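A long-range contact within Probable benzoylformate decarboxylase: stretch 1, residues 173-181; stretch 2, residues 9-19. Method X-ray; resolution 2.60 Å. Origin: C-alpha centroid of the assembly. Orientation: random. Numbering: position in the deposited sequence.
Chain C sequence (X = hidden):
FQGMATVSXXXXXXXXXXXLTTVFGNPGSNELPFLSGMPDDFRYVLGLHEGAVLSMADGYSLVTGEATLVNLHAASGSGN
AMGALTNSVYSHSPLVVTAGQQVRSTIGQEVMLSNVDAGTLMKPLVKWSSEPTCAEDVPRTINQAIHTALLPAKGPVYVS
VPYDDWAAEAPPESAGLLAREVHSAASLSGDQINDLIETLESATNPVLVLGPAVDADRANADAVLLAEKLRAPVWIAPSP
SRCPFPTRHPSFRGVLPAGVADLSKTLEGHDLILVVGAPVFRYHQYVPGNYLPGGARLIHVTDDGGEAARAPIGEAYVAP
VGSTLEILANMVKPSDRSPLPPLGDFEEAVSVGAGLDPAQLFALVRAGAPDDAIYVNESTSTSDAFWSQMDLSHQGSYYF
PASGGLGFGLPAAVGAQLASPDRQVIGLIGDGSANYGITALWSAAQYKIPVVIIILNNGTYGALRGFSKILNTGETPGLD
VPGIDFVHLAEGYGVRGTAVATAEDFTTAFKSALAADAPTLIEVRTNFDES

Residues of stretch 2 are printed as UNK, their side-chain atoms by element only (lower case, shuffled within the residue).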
# COMPACT_ATOMS: atom_id res chain seq x y z
N GLU C 173 19.72 -0.79 -26.36
CA GLU C 173 19.16 0.51 -26.83
C GLU C 173 19.39 1.63 -25.81
O GLU C 173 18.45 2.46 -25.62
CB GLU C 173 17.66 0.36 -27.16
CG GLU C 173 17.40 -0.26 -28.54
CD GLU C 173 17.54 0.70 -29.71
OE1 GLU C 173 18.20 0.35 -30.74
OE2 GLU C 173 16.96 1.80 -29.63
N SER C 174 20.60 1.72 -25.25
CA SER C 174 20.92 2.48 -24.01
C SER C 174 21.65 3.80 -24.31
O SER C 174 21.68 4.67 -23.41
CB SER C 174 21.70 1.61 -23.02
OG SER C 174 20.89 0.56 -22.48
N ALA C 175 22.25 3.99 -25.49
CA ALA C 175 22.76 5.31 -25.95
C ALA C 175 21.57 6.29 -26.06
O ALA C 175 21.77 7.54 -25.85
CB ALA C 175 23.47 5.16 -27.28
N GLY C 176 20.41 5.71 -26.40
CA GLY C 176 19.06 6.32 -26.40
C GLY C 176 18.70 6.99 -25.08
O GLY C 176 18.28 8.14 -25.16
N LEU C 177 18.85 6.29 -23.94
CA LEU C 177 18.60 6.81 -22.57
C LEU C 177 19.38 8.10 -22.31
O LEU C 177 18.77 9.03 -21.84
CB LEU C 177 19.03 5.79 -21.51
CG LEU C 177 17.97 4.88 -20.90
CD1 LEU C 177 18.50 4.22 -19.64
CD2 LEU C 177 16.70 5.61 -20.57
N LEU C 178 20.69 8.13 -22.53
CA LEU C 178 21.55 9.33 -22.27
C LEU C 178 20.96 10.57 -22.93
O LEU C 178 20.95 11.63 -22.26
CB LEU C 178 22.94 9.18 -22.88
CG LEU C 178 24.05 8.66 -22.00
CD1 LEU C 178 24.13 7.14 -22.19
CD2 LEU C 178 25.38 9.38 -22.32
N ALA C 179 20.56 10.45 -24.21
CA ALA C 179 20.12 11.53 -25.11
C ALA C 179 18.85 12.18 -24.56
O ALA C 179 18.57 13.35 -24.95
CB ALA C 179 19.87 10.93 -26.48
N ARG C 180 18.10 11.46 -23.70
CA ARG C 180 16.78 11.87 -23.16
C ARG C 180 16.92 13.17 -22.38
O ARG C 180 17.86 13.29 -21.60
CB ARG C 180 16.12 10.82 -22.26
CG ARG C 180 15.69 9.55 -23.00
CD ARG C 180 14.32 8.98 -22.65
NE ARG C 180 13.30 9.97 -22.87
CZ ARG C 180 12.37 10.34 -21.98
NH1 ARG C 180 12.24 9.76 -20.80
NH2 ARG C 180 11.53 11.30 -22.32
N GLU C 181 16.02 14.10 -22.68
CA GLU C 181 15.65 15.29 -21.90
C GLU C 181 14.14 15.24 -21.64
O GLU C 181 13.44 14.61 -22.40
CB GLU C 181 16.07 16.56 -22.64
CG GLU C 181 17.59 16.71 -22.78
CD GLU C 181 18.01 17.47 -24.03
OE1 GLU C 181 17.70 18.70 -24.13
OE2 GLU C 181 18.57 16.82 -24.96
N UNK C 9 27.87 0.02 -15.82
CA UNK C 9 28.61 0.96 -16.70
C UNK C 9 27.62 1.97 -17.28
O UNK C 9 27.97 3.16 -17.39
c UNK C 9 29.34 0.21 -17.80
c UNK C 9 30.45 -0.68 -17.26
o UNK C 9 32.38 -1.71 -18.13
o UNK C 9 30.50 -2.12 -19.21
c UNK C 9 31.17 -1.55 -18.29
N UNK C 10 26.42 1.53 -17.61
CA UNK C 10 25.43 2.42 -18.28
C UNK C 10 24.83 3.36 -17.24
O UNK C 10 24.60 4.55 -17.57
c UNK C 10 24.95 0.76 -20.10
c UNK C 10 23.29 2.54 -19.57
c UNK C 10 24.35 1.61 -19.00
N UNK C 11 24.53 2.83 -16.05
CA UNK C 11 23.95 3.60 -14.92
C UNK C 11 24.89 4.76 -14.58
O UNK C 11 24.40 5.89 -14.57
c UNK C 11 23.68 2.70 -13.71
c UNK C 11 23.13 3.46 -12.52
o UNK C 11 22.75 1.69 -14.08
N UNK C 12 26.19 4.50 -14.41
CA UNK C 12 27.24 5.51 -14.10
C UNK C 12 27.37 6.50 -15.26
O UNK C 12 27.46 7.71 -14.99
c UNK C 12 28.87 2.81 -10.52
o UNK C 12 28.88 3.51 -8.20
c UNK C 12 28.57 5.45 -11.27
c UNK C 12 28.63 5.12 -9.93
c UNK C 12 28.65 4.49 -12.26
c UNK C 12 28.79 3.80 -9.54
c UNK C 12 28.56 4.86 -13.71
c UNK C 12 28.79 3.16 -11.85
N UNK C 13 27.30 6.06 -16.51
CA UNK C 13 27.41 7.00 -17.65
C UNK C 13 26.21 7.96 -17.60
O UNK C 13 26.34 9.15 -18.02
o UNK C 13 28.93 7.20 -22.25
c UNK C 13 28.97 7.32 -20.98
c UNK C 13 27.58 6.23 -18.97
c UNK C 13 27.67 7.13 -20.20
o UNK C 13 30.01 7.67 -20.33
N UNK C 14 25.10 7.46 -17.09
CA UNK C 14 23.82 8.19 -17.06
C UNK C 14 23.85 9.19 -15.91
O UNK C 14 23.51 10.36 -16.15
c UNK C 14 22.71 7.16 -16.93
c UNK C 14 20.73 8.40 -17.86
c UNK C 14 20.40 6.68 -16.08
c UNK C 14 21.33 7.74 -16.63
N UNK C 15 24.23 8.75 -14.70
CA UNK C 15 24.31 9.65 -13.53
C UNK C 15 25.23 10.82 -13.88
O UNK C 15 24.91 11.93 -13.50
c UNK C 15 22.63 8.11 -11.36
c UNK C 15 23.97 7.68 -11.91
c UNK C 15 24.68 6.82 -10.91
c UNK C 15 24.82 8.88 -12.31
N UNK C 16 26.35 10.57 -14.57
CA UNK C 16 27.32 11.64 -14.97
C UNK C 16 26.61 12.60 -15.93
O UNK C 16 26.78 13.80 -15.79
c UNK C 16 28.60 11.11 -15.64
c UNK C 16 30.84 11.90 -16.77
n UNK C 16 30.84 9.06 -17.12
n UNK C 16 32.38 8.82 -15.48
c UNK C 16 31.61 9.60 -16.21
c UNK C 16 29.54 12.24 -16.04
n UNK C 16 31.64 10.93 -16.03
N UNK C 17 25.88 12.04 -16.90
CA UNK C 17 25.16 12.79 -17.95
C UNK C 17 24.19 13.78 -17.29
O UNK C 17 24.04 14.88 -17.81
c UNK C 17 24.43 11.81 -18.81
N UNK C 18 23.61 13.39 -16.15
CA UNK C 18 22.57 14.14 -15.41
C UNK C 18 23.14 14.97 -14.23
O UNK C 18 22.36 15.48 -13.43
c UNK C 18 19.40 11.82 -18.85
c UNK C 18 19.89 13.25 -16.88
c UNK C 18 20.73 12.39 -15.90
n UNK C 18 18.62 10.96 -19.44
c UNK C 18 21.54 13.14 -14.86
n UNK C 18 20.51 12.20 -19.43
n UNK C 18 19.07 12.33 -17.68
N UNK C 19 24.46 15.08 -14.09
CA UNK C 19 25.12 15.87 -13.05
C UNK C 19 25.12 15.23 -11.67
O UNK C 19 25.57 15.91 -10.78

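Position 9 carries three side-chain carbons in a row, the third bearing two oxygens. That is a carboxylate on a two-carbon arm, so the residue is glutamate, E9; its side chain is out of reach of stretch 1, and it takes no part in the contact. Position 10 has three carbons, one attached to CA and carrying the other two. Branching at CB without any heteroatom gives valine, V10. Its CA-to-CB bond points toward stretch 1, and CG1 lies 3.9 Å from CB of S174, a van der Waals approach.

At position 11 the first carbon bears one oxygen and one carbon, the pattern of threonine, T11, whose CA-to-CB bond points away from the contact. Position 12 shows one carbon leading to a six-carbon ring that bears an oxygen; this is tyrosine, Y12, buried but out of reach of stretch 1. Position 13 repeats the pattern of three carbons ending in two oxygens and is therefore E13. Its CG packs 3.8 Å from CD2 of L178, so the aliphatic part of the side chain supplies this closest approach.

Position 14 has four carbons forked at the second, which identifies leucine, L14. Its CA-to-CB bond runs sideways, yet the end of the side chain comes nearer, with CD1 4.5 Å from the backbone O of L177. Position 15 has the same four forked carbons and is L15, but its side chain is out of reach of stretch 1.

Position 16 offers three carbons, a nitrogen, and a carbon carrying two more nitrogens: a guanidinium, hence arginine, R16. It does not touch stretch 1; its NH1 forms a salt bridge with E13 OE2 at 3.6 Å, one helical turn back. Position 17 has a single side-chain carbon and is alanine, A17, with CB directed toward stretch 1 and 4.4 Å from L178 CD2.

Position 18 again has three carbons, a nitrogen and a carbon with two nitrogens, and two of those nitrogens meet backbone oxygens of L177 and L178. It is R18, the first residue to leave helical phi/psi. NH1 donates to L178 O (2.9 Å, 160°) and NH2 to L177 O (3.1 Å, 151°). Position 19 has no side-chain atoms and is glycine, G19; its phi of 77° is a value that favours glycine.

The contact joins two nearly parallel helices, 175-179 and 9-17, whose axes cross at -16° and approach to 9.9 Å. S174 CB meets V10 CG1, and L178 packs on carbon atoms of E13 and A17, the latter an apolar pair. At the far end R18 hydrogen-bonds to two carbonyls of stretch 1: both bonded carbonyls lie at the edge of its guanidinium, near its plane, where the N-H groups point. R180 O sits over one face instead, and although it is 3.3 Å from R18 NH2, the poor angle rules out a hydrogen bond. The pairing buries 383 Å² in total.

Stretch 2, residues 9-19: EVTYELLRARG
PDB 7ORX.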